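Local structure of peptide synthetase, module 7 (Actinoplanes teichomyceticus, 4TX3) at residues B[54-59]-B[156-161]; B[163-166]-B[170-173]; B[61-66]-B[299-304]; B[125-128]-B[134-137]. The protein is a condensation-type domain of a nonribosomal peptide synthetase module and probably recruits partner enzymes to the carrier-bound peptide rather than joining amino acids. All blocks are in the same frame, centred on the assembly; numbering follows the deposited sequence.

Each contact has at least one segment in the first half of the condensation-type fold; only contact 3 reaches out of it, to 299-304. Contact 1 packs helix 53-66 on helix 148-166; contact 2, centred about 8 Å from the centre of contact 1, folds the following chain back on the second helix. Salt bridges join contacts 1 to 3: Asp157 OD1 to Arg173 NH1 (2.9 Å), Asp157 OD2 to Arg66 NE (3.0 Å), and Asp62 OD2 to Arg165 NE (2.8 Å). Contact 4, a hairpin of the sheet carrying contact 1, puts Leu137 CD2 3.9 Å from Leu158 CD2. In contact 3, Gly302 bonds through its backbone to Asp147, probably the aspartate of the condensation-domain motif.

Contact 1: residues B[54-59]-B[156-161]; sequences AALEAA and RDLAAA
Ala59 and Ala161 face each other where helix 53-66 crosses helix 148-166, their methyl carbons CB and CB 3.9 Å apart. With side chains this short, the backbones themselves come close: the two CA atoms are separated by 4.9 Å, and CB of Ala59 also lies 3.8 Å from the carbonyl carbon C of Ala161. The short segments run at 130° to one another, with their axes 9.1 Å apart at closest approach. Alanine suits the place because a single methyl fills the interface without forcing the helices apart.

Beside this small-residue patch sits Leu158, a branched residue that reaches two neighbours at once. Its CG stands anti to the backbone N (chi1 -170°), beside the carbonyl carbon, which swings the isobutyl group from the flank of its helix toward helix 53-66. The branch CD1 then rests 3.9 Å from Ala59 CB, while CD2 is turned to Leu137 on the sheet. Leu56 adopts nearly the same conformation on the other helix and divides its methyls likewise: CD1 meets Leu158 CD1 at 4.3 Å, and CD2 is directed to Leu127. The two leucines therefore meet through methyl groups alone and together close the interface on the side of the strands. Asp157 turns its carboxylate elsewhere, to Arg66, His67 and Arg173, keeping charge outside the apolar seam.

No hydrogen bond crosses here; the contact is apolar and buried. Two helices packed side by side on one face of a beta sheet are a feature of the alpha/beta halves of condensation domains and their CoA-dependent acyltransferase relatives.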
loop_
_atom_site.group_PDB
_atom_site.type_symbol
_atom_site.label_atom_id
_atom_site.label_comp_id
_atom_site.label_asym_id
_atom_site.label_seq_id
_atom_site.Cartn_x
_atom_site.Cartn_y
_atom_site.Cartn_z
ATOM N N ALA B 54 -11.871 -24.225 12.302
ATOM C CA ALA B 54 -12.176 -23.540 13.551
ATOM C C ALA B 54 -11.403 -22.206 13.674
ATOM O O ALA B 54 -11.928 -21.209 14.195
ATOM C CB ALA B 54 -11.877 -24.443 14.729
ATOM N N ALA B 55 -10.170 -22.181 13.174
ATOM C CA ALA B 55 -9.354 -20.975 13.238
ATOM C C ALA B 55 -9.903 -19.902 12.310
ATOM O O ALA B 55 -9.949 -18.735 12.665
ATOM C CB ALA B 55 -7.898 -21.282 12.890
ATOM N N LEU B 56 -10.307 -20.308 11.115
ATOM C CA LEU B 56 -10.924 -19.391 10.184
ATOM C C LEU B 56 -12.183 -18.787 10.825
ATOM O O LEU B 56 -12.403 -17.582 10.776
ATOM C CB LEU B 56 -11.248 -20.116 8.880
ATOM C CG LEU B 56 -11.825 -19.289 7.735
ATOM C CD1 LEU B 56 -10.953 -18.071 7.498
ATOM C CD2 LEU B 56 -11.958 -20.140 6.467
ATOM N N GLU B 57 -12.974 -19.628 11.471
ATOM C CA GLU B 57 -14.202 -19.190 12.105
ATOM C C GLU B 57 -13.926 -18.167 13.218
ATOM O O GLU B 57 -14.658 -17.179 13.373
ATOM C CB GLU B 57 -14.967 -20.400 12.661
ATOM C CG GLU B 57 -16.319 -20.060 13.266
ATOM C CD GLU B 57 -16.973 -21.249 13.964
ATOM O OE1 GLU B 57 -16.569 -21.566 15.105
ATOM O OE2 GLU B 57 -17.897 -21.861 13.371
ATOM N N ALA B 58 -12.873 -18.401 13.991
ATOM C CA ALA B 58 -12.526 -17.481 15.070
ATOM C C ALA B 58 -12.000 -16.176 14.482
ATOM O O ALA B 58 -12.199 -15.103 15.046
ATOM C CB ALA B 58 -11.490 -18.107 16.003
ATOM N N ALA B 59 -11.339 -16.289 13.334
ATOM C CA ALA B 59 -10.707 -15.158 12.693
ATOM C C ALA B 59 -11.760 -14.191 12.150
ATOM O O ALA B 59 -11.677 -12.984 12.395
ATOM C CB ALA B 59 -9.787 -15.627 11.596
ATOM N N ARG B 156 -7.097 -8.217 4.734
ATOM C CA ARG B 156 -5.821 -8.007 5.415
ATOM C C ARG B 156 -6.016 -8.334 6.882
ATOM O O ARG B 156 -5.137 -8.909 7.516
ATOM C CB ARG B 156 -5.284 -6.578 5.229
ATOM C CG ARG B 156 -4.319 -6.433 4.016
ATOM C CD ARG B 156 -4.228 -4.996 3.499
ATOM N NE ARG B 156 -4.372 -4.039 4.598
ATOM C CZ ARG B 156 -4.777 -2.780 4.449
ATOM N NH1 ARG B 156 -5.086 -2.319 3.241
ATOM N NH2 ARG B 156 -4.876 -1.986 5.507
ATOM N N ASP B 157 -7.185 -8.009 7.423
ATOM C CA ASP B 157 -7.411 -8.248 8.844
ATOM C C ASP B 157 -7.797 -9.706 9.128
ATOM O O ASP B 157 -7.470 -10.239 10.188
ATOM C CB ASP B 157 -8.458 -7.278 9.379
ATOM C CG ASP B 157 -7.904 -5.855 9.534
ATOM O OD1 ASP B 157 -6.656 -5.694 9.532
ATOM O OD2 ASP B 157 -8.707 -4.896 9.658
ATOM N N LEU B 158 -8.470 -10.348 8.175
ATOM C CA LEU B 158 -8.725 -11.790 8.232
ATOM C C LEU B 158 -7.424 -12.626 8.305
ATOM O O LEU B 158 -7.261 -13.478 9.184
ATOM C CB LEU B 158 -9.552 -12.220 7.015
ATOM C CG LEU B 158 -10.078 -13.648 7.091
ATOM C CD1 LEU B 158 -10.932 -13.813 8.327
ATOM C CD2 LEU B 158 -10.858 -14.008 5.860
ATOM N N ALA B 159 -6.510 -12.358 7.374
ATOM C CA ALA B 159 -5.207 -13.012 7.329
ATOM C C ALA B 159 -4.444 -12.879 8.647
ATOM O O ALA B 159 -3.883 -13.858 9.147
ATOM C CB ALA B 159 -4.379 -12.446 6.188
ATOM N N ALA B 160 -4.409 -11.669 9.195
ATOM C CA ALA B 160 -3.720 -11.422 10.464
ATOM C C ALA B 160 -4.320 -12.249 11.604
ATOM O O ALA B 160 -3.590 -12.853 12.403
ATOM C CB ALA B 160 -3.760 -9.940 10.816
ATOM N N ALA B 161 -5.649 -12.288 11.667
ATOM C CA ALA B 161 -6.329 -13.029 12.719
ATOM C C ALA B 161 -6.254 -14.550 12.491
ATOM O O ALA B 161 -6.128 -15.309 13.458
ATOM C CB ALA B 161 -7.760 -12.580 12.835
#

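Contact 2: residues B[163-166]-B[170-173]; sequences GARR and APER
Arg165 lays the flat of its guanidinium against Ala170, the residue at which the chain has turned back after helix 148-166. Ala170 CA sits 3.5 Å above the guanidinium plane, displaced toward the rim, and Ala170 CB touches NH1 at 3.5 Å and CZ at 3.6 Å. The arginine reaches this position through its first two torsions: CG is anti to the carbonyl carbon (chi1 -71°), and a bend at chi2 (-64°) brings the outer chain round to the loop. Pro171 covers the same face beside the alanine, its CD 3.8 Å from Arg165 NE.

The polar atoms have a different task. Arg165 NE forms a salt bridge with Asp62 of helix 53-66, which helps to fix the group's rotation while the apolar atoms pack over its face. Arginine fits such a place because one flat cation can do both.

Ala164, one residue earlier, supplies the buried part of the contact. Its methyl CB meets Pro171 CA at 3.8 Å, and the small side chain lets the loop pass close to the last turns of the helix. Proline, with its restricted backbone, suits this extended passage, and its ring also leans on Ala161 and Asp62. Outside this pair of segments, Arg173 NE bridges to an acidic side chain of another protein chain. The arrangement is that of a helix C-terminus with a reversing loop folded back along its final turn, here contributing to the interface with that chain.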
loop_
_atom_site.group_PDB
_atom_site.type_symbol
_atom_site.label_atom_id
_atom_site.label_comp_id
_atom_site.label_asym_id
_atom_site.label_seq_id
_atom_site.Cartn_x
_atom_site.Cartn_y
_atom_site.Cartn_z
ATOM N N GLY B 163 -3.765 -16.166 11.049
ATOM C CA GLY B 163 -2.414 -16.476 11.463
ATOM C C GLY B 163 -2.336 -16.820 12.936
ATOM O O GLY B 163 -1.869 -17.903 13.302
ATOM N N ALA B 164 -2.816 -15.912 13.781
ATOM C CA ALA B 164 -2.771 -16.092 15.237
ATOM C C ALA B 164 -3.639 -17.250 15.724
ATOM O O ALA B 164 -3.170 -18.103 16.483
ATOM C CB ALA B 164 -3.191 -14.801 15.944
ATOM N N ARG B 165 -4.907 -17.259 15.310
ATOM C CA ARG B 165 -5.854 -18.290 15.732
ATOM C C ARG B 165 -5.398 -19.684 15.287
ATOM O O ARG B 165 -5.557 -20.666 16.018
ATOM C CB ARG B 165 -7.250 -17.996 15.185
ATOM C CG ARG B 165 -7.932 -16.822 15.834
ATOM C CD ARG B 165 -8.192 -17.070 17.320
ATOM N NE ARG B 165 -9.014 -16.008 17.877
ATOM C CZ ARG B 165 -9.308 -15.860 19.166
ATOM N NH1 ARG B 165 -8.846 -16.715 20.074
ATOM N NH2 ARG B 165 -10.067 -14.841 19.546
ATOM N N ARG B 166 -4.824 -19.767 14.090
ATOM C CA ARG B 166 -4.287 -21.033 13.605
ATOM C C ARG B 166 -3.130 -21.511 14.487
ATOM O O ARG B 166 -2.912 -22.706 14.642
ATOM C CB ARG B 166 -3.829 -20.905 12.155
ATOM C CG ARG B 166 -3.328 -22.192 11.572
ATOM C CD ARG B 166 -2.838 -22.018 10.147
ATOM N NE ARG B 166 -2.362 -23.300 9.631
ATOM C CZ ARG B 166 -1.130 -23.762 9.813
ATOM N NH1 ARG B 166 -0.248 -23.041 10.481
ATOM N NH2 ARG B 166 -0.782 -24.943 9.323
ATOM N N ALA B 170 -5.211 -15.755 20.507
ATOM C CA ALA B 170 -6.032 -14.643 20.022
ATOM C C ALA B 170 -5.110 -13.573 19.400
ATOM O O ALA B 170 -3.943 -13.453 19.804
ATOM C CB ALA B 170 -6.872 -14.057 21.156
ATOM N N PRO B 171 -5.614 -12.808 18.405
ATOM C CA PRO B 171 -4.729 -11.838 17.745
ATOM C C PRO B 171 -4.183 -10.811 18.737
ATOM O O PRO B 171 -4.927 -10.371 19.610
ATOM C CB PRO B 171 -5.644 -11.173 16.705
ATOM C CG PRO B 171 -6.807 -12.086 16.553
ATOM C CD PRO B 171 -6.990 -12.738 17.884
ATOM N N GLU B 172 -2.898 -10.480 18.630
ATOM C CA GLU B 172 -2.302 -9.426 19.451
ATOM C C GLU B 172 -2.132 -8.166 18.608
ATOM O O GLU B 172 -1.148 -8.034 17.880
ATOM C CB GLU B 172 -0.952 -9.874 20.021
ATOM C CG GLU B 172 -1.038 -11.080 20.951
ATOM C CD GLU B 172 0.331 -11.692 21.294
ATOM O OE1 GLU B 172 1.006 -12.230 20.385
ATOM O OE2 GLU B 172 0.724 -11.658 22.481
ATOM N N ARG B 173 -3.103 -7.255 18.679
ATOM C CA ARG B 173 -3.037 -6.026 17.886
ATOM C C ARG B 173 -3.442 -4.822 18.697
ATOM O O ARG B 173 -4.269 -4.930 19.596
ATOM C CB ARG B 173 -3.943 -6.095 16.648
ATOM C CG ARG B 173 -3.963 -7.437 15.933
ATOM C CD ARG B 173 -4.540 -7.301 14.543
ATOM N NE ARG B 173 -3.761 -6.370 13.741
ATOM C CZ ARG B 173 -4.124 -5.931 12.543
ATOM N NH1 ARG B 173 -5.266 -6.323 11.999
ATOM N NH2 ARG B 173 -3.344 -5.089 11.895
#

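Contact 3: residues B[61-66]-B[299-304]; sequences RDVAAR and PMIGPF
Arg66, at the end of helix 53-66, reaches toward Pro299, but the backbones stay well apart, the nearest CA atoms (Arg66 and Met300) being 9.4 Å from each other, and side chains and a water make the connection. In this condensation-type fold the helix belongs to the first half of the chain, whereas the irregular segment 299-304 lies between strands 281-288 and 306-313, much later in the sequence.

At the apolar end of the contact, Val63 CG1 meets Ile301 CD1 at 4.5 Å. Ile301 spans the distance with an extended outer chain (chi2 172°), and both residues also rest on Phe154 of helix 148-166; branched aliphatic side chains suit such a three-way junction. Beyond Ile301, Gly302 takes an extended conformation natural to glycine and shares a backbone hydrogen bond with Asp147, probably the counterpart of the aspartate in the condensation-domain motif.

Arg66 carries the polar end. CG stands anti to the backbone N (chi1 179°), and the next two torsions are also near 180°; this extended chain carries NE outward, and the guanidinium is then turned across the chain's line. Its NE is held by Asp157 in a salt bridge. NH2 lies 4.4 Å from Pro299 CB, and it donates to a water lying at the guanidinium edge, in its plane, 2.7 Å from NH2; that water in turn donates to Pro299 O at 2.9 Å.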
loop_
_atom_site.group_PDB
_atom_site.type_symbol
_atom_site.label_atom_id
_atom_site.label_comp_id
_atom_site.label_asym_id
_atom_site.label_seq_id
_atom_site.Cartn_x
_atom_site.Cartn_y
_atom_site.Cartn_z
ATOM N N ARG B 61 -14.787 -13.853 13.153
ATOM C CA ARG B 61 -15.259 -13.246 14.389
ATOM C C ARG B 61 -14.331 -12.116 14.887
ATOM O O ARG B 61 -14.810 -11.079 15.365
ATOM C CB ARG B 61 -15.396 -14.339 15.449
ATOM C CG ARG B 61 -16.388 -14.074 16.533
ATOM C CD ARG B 61 -16.444 -15.267 17.489
ATOM N NE ARG B 61 -17.035 -16.454 16.869
ATOM C CZ ARG B 61 -16.489 -17.669 16.888
ATOM N NH1 ARG B 61 -15.315 -17.875 17.485
ATOM N NH2 ARG B 61 -17.115 -18.680 16.297
ATOM N N ASP B 62 -13.012 -12.315 14.774
ATOM C CA ASP B 62 -12.030 -11.319 15.220
ATOM C C ASP B 62 -12.006 -10.081 14.342
ATOM O O ASP B 62 -11.699 -8.987 14.814
ATOM C CB ASP B 62 -10.622 -11.908 15.263
ATOM C CG ASP B 62 -10.448 -12.931 16.369
ATOM O OD1 ASP B 62 -11.221 -12.909 17.357
ATOM O OD2 ASP B 62 -9.536 -13.780 16.238
ATOM N N VAL B 63 -12.316 -10.246 13.062
ATOM C CA VAL B 63 -12.340 -9.100 12.182
ATOM C C VAL B 63 -13.477 -8.185 12.601
ATOM O O VAL B 63 -13.333 -6.964 12.589
ATOM C CB VAL B 63 -12.499 -9.511 10.720
ATOM C CG1 VAL B 63 -12.766 -8.281 9.820
ATOM C CG2 VAL B 63 -11.258 -10.265 10.268
ATOM N N ALA B 64 -14.602 -8.769 12.999
ATOM C CA ALA B 64 -15.733 -7.948 13.424
ATOM C C ALA B 64 -15.483 -7.398 14.815
ATOM O O ALA B 64 -16.024 -6.344 15.177
ATOM C CB ALA B 64 -17.046 -8.741 13.384
ATOM N N ALA B 65 -14.681 -8.110 15.603
ATOM C CA ALA B 65 -14.316 -7.596 16.922
ATOM C C ALA B 65 -13.538 -6.299 16.731
ATOM O O ALA B 65 -13.776 -5.319 17.422
ATOM C CB ALA B 65 -13.502 -8.610 17.719
ATOM N N ARG B 66 -12.638 -6.300 15.756
ATOM C CA ARG B 66 -11.796 -5.148 15.456
ATOM C C ARG B 66 -12.611 -3.973 14.902
ATOM O O ARG B 66 -12.354 -2.823 15.266
ATOM C CB ARG B 66 -10.699 -5.572 14.471
ATOM C CG ARG B 66 -9.730 -4.496 14.009
ATOM C CD ARG B 66 -8.585 -5.159 13.239
ATOM N NE ARG B 66 -7.801 -4.210 12.456
ATOM C CZ ARG B 66 -6.816 -3.462 12.951
ATOM N NH1 ARG B 66 -6.481 -3.552 14.237
ATOM N NH2 ARG B 66 -6.160 -2.626 12.156
ATOM N N PRO B 299 -6.896 2.400 7.803
ATOM C CA PRO B 299 -7.068 0.999 8.202
ATOM C C PRO B 299 -8.523 0.564 8.520
ATOM O O PRO B 299 -8.732 -0.525 9.077
ATOM C CB PRO B 299 -6.208 0.910 9.458
ATOM C CG PRO B 299 -6.292 2.268 10.050
ATOM C CD PRO B 299 -6.405 3.231 8.925
ATOM N N MET B 300 -9.511 1.386 8.174
ATOM C CA MET B 300 -10.893 1.129 8.582
ATOM C C MET B 300 -11.763 0.514 7.500
ATOM O O MET B 300 -11.534 0.729 6.311
ATOM C CB MET B 300 -11.569 2.421 9.034
ATOM C CG MET B 300 -10.871 3.159 10.135
ATOM S SD MET B 300 -11.779 4.619 10.714
ATOM C CE MET B 300 -13.295 3.890 11.313
ATOM N N ILE B 301 -12.785 -0.219 7.937
ATOM C CA ILE B 301 -13.891 -0.651 7.087
ATOM C C ILE B 301 -15.069 0.326 7.264
ATOM O O ILE B 301 -15.369 0.752 8.381
ATOM C CB ILE B 301 -14.325 -2.100 7.439
ATOM C CG1 ILE B 301 -13.221 -3.099 7.026
ATOM C CG2 ILE B 301 -15.695 -2.437 6.836
ATOM C CD1 ILE B 301 -13.440 -4.512 7.486
ATOM N N GLY B 302 -15.726 0.691 6.166
ATOM C CA GLY B 302 -16.841 1.618 6.222
ATOM C C GLY B 302 -17.262 2.076 4.841
ATOM O O GLY B 302 -16.516 1.938 3.873
ATOM N N PRO B 303 -18.483 2.602 4.728
ATOM C CA PRO B 303 -18.949 3.174 3.460
ATOM C C PRO B 303 -18.342 4.557 3.224
ATOM O O PRO B 303 -19.062 5.568 3.203
ATOM C CB PRO B 303 -20.452 3.260 3.660
ATOM C CG PRO B 303 -20.621 3.450 5.141
ATOM C CD PRO B 303 -19.532 2.611 5.762
ATOM N N PHE B 304 -17.023 4.589 3.046
ATOM C CA PHE B 304 -16.278 5.831 2.912
ATOM C C PHE B 304 -16.236 6.400 1.500
ATOM O O PHE B 304 -15.909 7.569 1.329
ATOM C CB PHE B 304 -14.834 5.638 3.384
ATOM C CG PHE B 304 -14.708 5.414 4.849
ATOM C CD1 PHE B 304 -15.002 6.442 5.749
ATOM C CD2 PHE B 304 -14.276 4.186 5.337
ATOM C CE1 PHE B 304 -14.888 6.241 7.102
ATOM C CE2 PHE B 304 -14.156 3.972 6.708
ATOM C CZ PHE B 304 -14.458 4.999 7.591
HETATM O O HOH W 1 -7.077 -2.789 9.601
#

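Contact 4: residues B[125-128]-B[134-137]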
loop_
_atom_site.group_PDB
_atom_site.type_symbol
_atom_site.label_atom_id
_atom_site.label_comp_id
_atom_site.label_asym_id
_atom_site.label_seq_id
_atom_site.Cartn_x
_atom_site.Cartn_y
_atom_site.Cartn_z
ATOM N N CYS B 125 -20.925 -14.785 5.690
ATOM C CA CYS B 125 -19.889 -15.618 5.121
ATOM C C CYS B 125 -20.365 -17.055 4.993
ATOM O O CYS B 125 -21.262 -17.481 5.728
ATOM C CB CYS B 125 -18.611 -15.531 5.964
ATOM S SG CYS B 125 -18.791 -15.945 7.719
ATOM N N GLU B 126 -19.786 -17.789 4.042
ATOM C CA GLU B 126 -20.020 -19.226 3.953
ATOM C C GLU B 126 -18.763 -19.941 3.461
ATOM O O GLU B 126 -17.955 -19.391 2.710
ATOM C CB GLU B 126 -21.217 -19.538 3.039
ATOM C CG GLU B 126 -21.999 -20.804 3.456
ATOM C CD GLU B 126 -23.285 -21.045 2.633
ATOM O OE1 GLU B 126 -23.358 -20.602 1.462
ATOM O OE2 GLU B 126 -24.230 -21.690 3.154
ATOM N N LEU B 127 -18.584 -21.173 3.906
ATOM C CA LEU B 127 -17.422 -21.933 3.494
ATOM C C LEU B 127 -17.877 -23.164 2.726
ATOM O O LEU B 127 -18.620 -23.998 3.247
ATOM C CB LEU B 127 -16.570 -22.316 4.705
ATOM C CG LEU B 127 -15.250 -23.018 4.381
ATOM C CD1 LEU B 127 -14.328 -22.123 3.565
ATOM C CD2 LEU B 127 -14.567 -23.476 5.669
ATOM N N PHE B 128 -17.435 -23.255 1.479
ATOM C CA PHE B 128 -17.765 -24.383 0.618
ATOM C C PHE B 128 -16.618 -25.397 0.600
ATOM O O PHE B 128 -15.455 -25.021 0.419
ATOM C CB PHE B 128 -18.089 -23.888 -0.797
ATOM C CG PHE B 128 -19.276 -22.979 -0.840
ATOM C CD1 PHE B 128 -20.563 -23.493 -0.724
ATOM C CD2 PHE B 128 -19.115 -21.606 -0.953
ATOM C CE1 PHE B 128 -21.667 -22.662 -0.736
ATOM C CE2 PHE B 128 -20.213 -20.767 -0.969
ATOM C CZ PHE B 128 -21.495 -21.298 -0.858
ATOM N N GLU B 134 -9.268 -28.423 -0.531
ATOM C CA GLU B 134 -9.765 -27.397 -1.443
ATOM C C GLU B 134 -11.063 -26.802 -0.911
ATOM O O GLU B 134 -12.085 -27.485 -0.831
ATOM C CB GLU B 134 -9.996 -27.973 -2.839
ATOM C CG GLU B 134 -10.223 -26.925 -3.908
ATOM C CD GLU B 134 -9.091 -26.873 -4.921
ATOM O OE1 GLU B 134 -8.348 -27.874 -5.032
ATOM O OE2 GLU B 134 -8.937 -25.836 -5.608
ATOM N N HIS B 135 -11.020 -25.532 -0.534
ATOM C CA HIS B 135 -12.219 -24.842 -0.070
ATOM C C HIS B 135 -12.394 -23.517 -0.791
ATOM O O HIS B 135 -11.441 -22.959 -1.352
ATOM C CB HIS B 135 -12.170 -24.584 1.440
ATOM C CG HIS B 135 -12.114 -25.823 2.275
ATOM N ND1 HIS B 135 -10.968 -26.580 2.410
ATOM C CD2 HIS B 135 -13.059 -26.424 3.038
ATOM C CE1 HIS B 135 -11.212 -27.602 3.215
ATOM N NE2 HIS B 135 -12.473 -27.527 3.613
ATOM N N VAL B 136 -13.623 -23.015 -0.769
ATOM C CA VAL B 136 -13.881 -21.654 -1.198
ATOM C C VAL B 136 -14.593 -20.877 -0.088
ATOM O O VAL B 136 -15.635 -21.295 0.430
ATOM C CB VAL B 136 -14.689 -21.633 -2.482
ATOM C CG1 VAL B 136 -15.305 -20.273 -2.697
ATOM C CG2 VAL B 136 -13.792 -22.009 -3.651
ATOM N N LEU B 137 -13.996 -19.760 0.307
ATOM C CA LEU B 137 -14.630 -18.871 1.272
ATOM C C LEU B 137 -15.383 -17.756 0.542
ATOM O O LEU B 137 -14.829 -17.065 -0.305
ATOM C CB LEU B 137 -13.598 -18.279 2.238
ATOM C CG LEU B 137 -14.246 -17.326 3.242
ATOM C CD1 LEU B 137 -15.290 -18.074 4.080
ATOM C CD2 LEU B 137 -13.211 -16.635 4.115
#
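Leu127 and Leu137 stand side by side on one face of the sheet, a non-hydrogen-bonded pair, whereas Phe128 and Val136 share the other face. Leu127 places CG anti to its backbone N (chi1 -175°), which tips the isobutyl group across to the neighbouring strand. Its CD1 comes 4.1 Å from Leu137 CB, lies over the strand backbone 3.5 Å from Val136 O, and touches His135 CB diagonally at 3.9 Å. His135 has CG anti to its carbonyl carbon (chi1 -62°), and the imidazole lies obliquely to Phe128 O and Leu127 CD2. Leu137 leans back the other way with the same rotamer as Leu127, its CD1 settling near the carbonyl of Glu126. Leucine suits both places, since its branches can lie along the neighbouring strand as well as meet the helices of that face.

The strands are two arms of a beta hairpin, 123-129 and 134-142, antiparallel within the five-stranded sheet of the first half of the fold. Phe128 and Val136 form its hydrogen-bonded pair: Phe128 N gives a bond of 2.9 Å to Val136 O, almost straight at 174°, and Val136 N returns one of 3.0 Å to Phe128 O. Both donors lie in the plane of the carbonyl they address. Phe128 O also receives a CA-H...O contact from His135 CA at 3.3 Å.

On the face of Phe128 and Val136, the phenyl ring presents CD2 to Val136 CG1, 4.4 Å away, and the two pack against Leu103 of helix 103-112. Glu126 and Glu134 form salt bridges with Arg110 and Arg46.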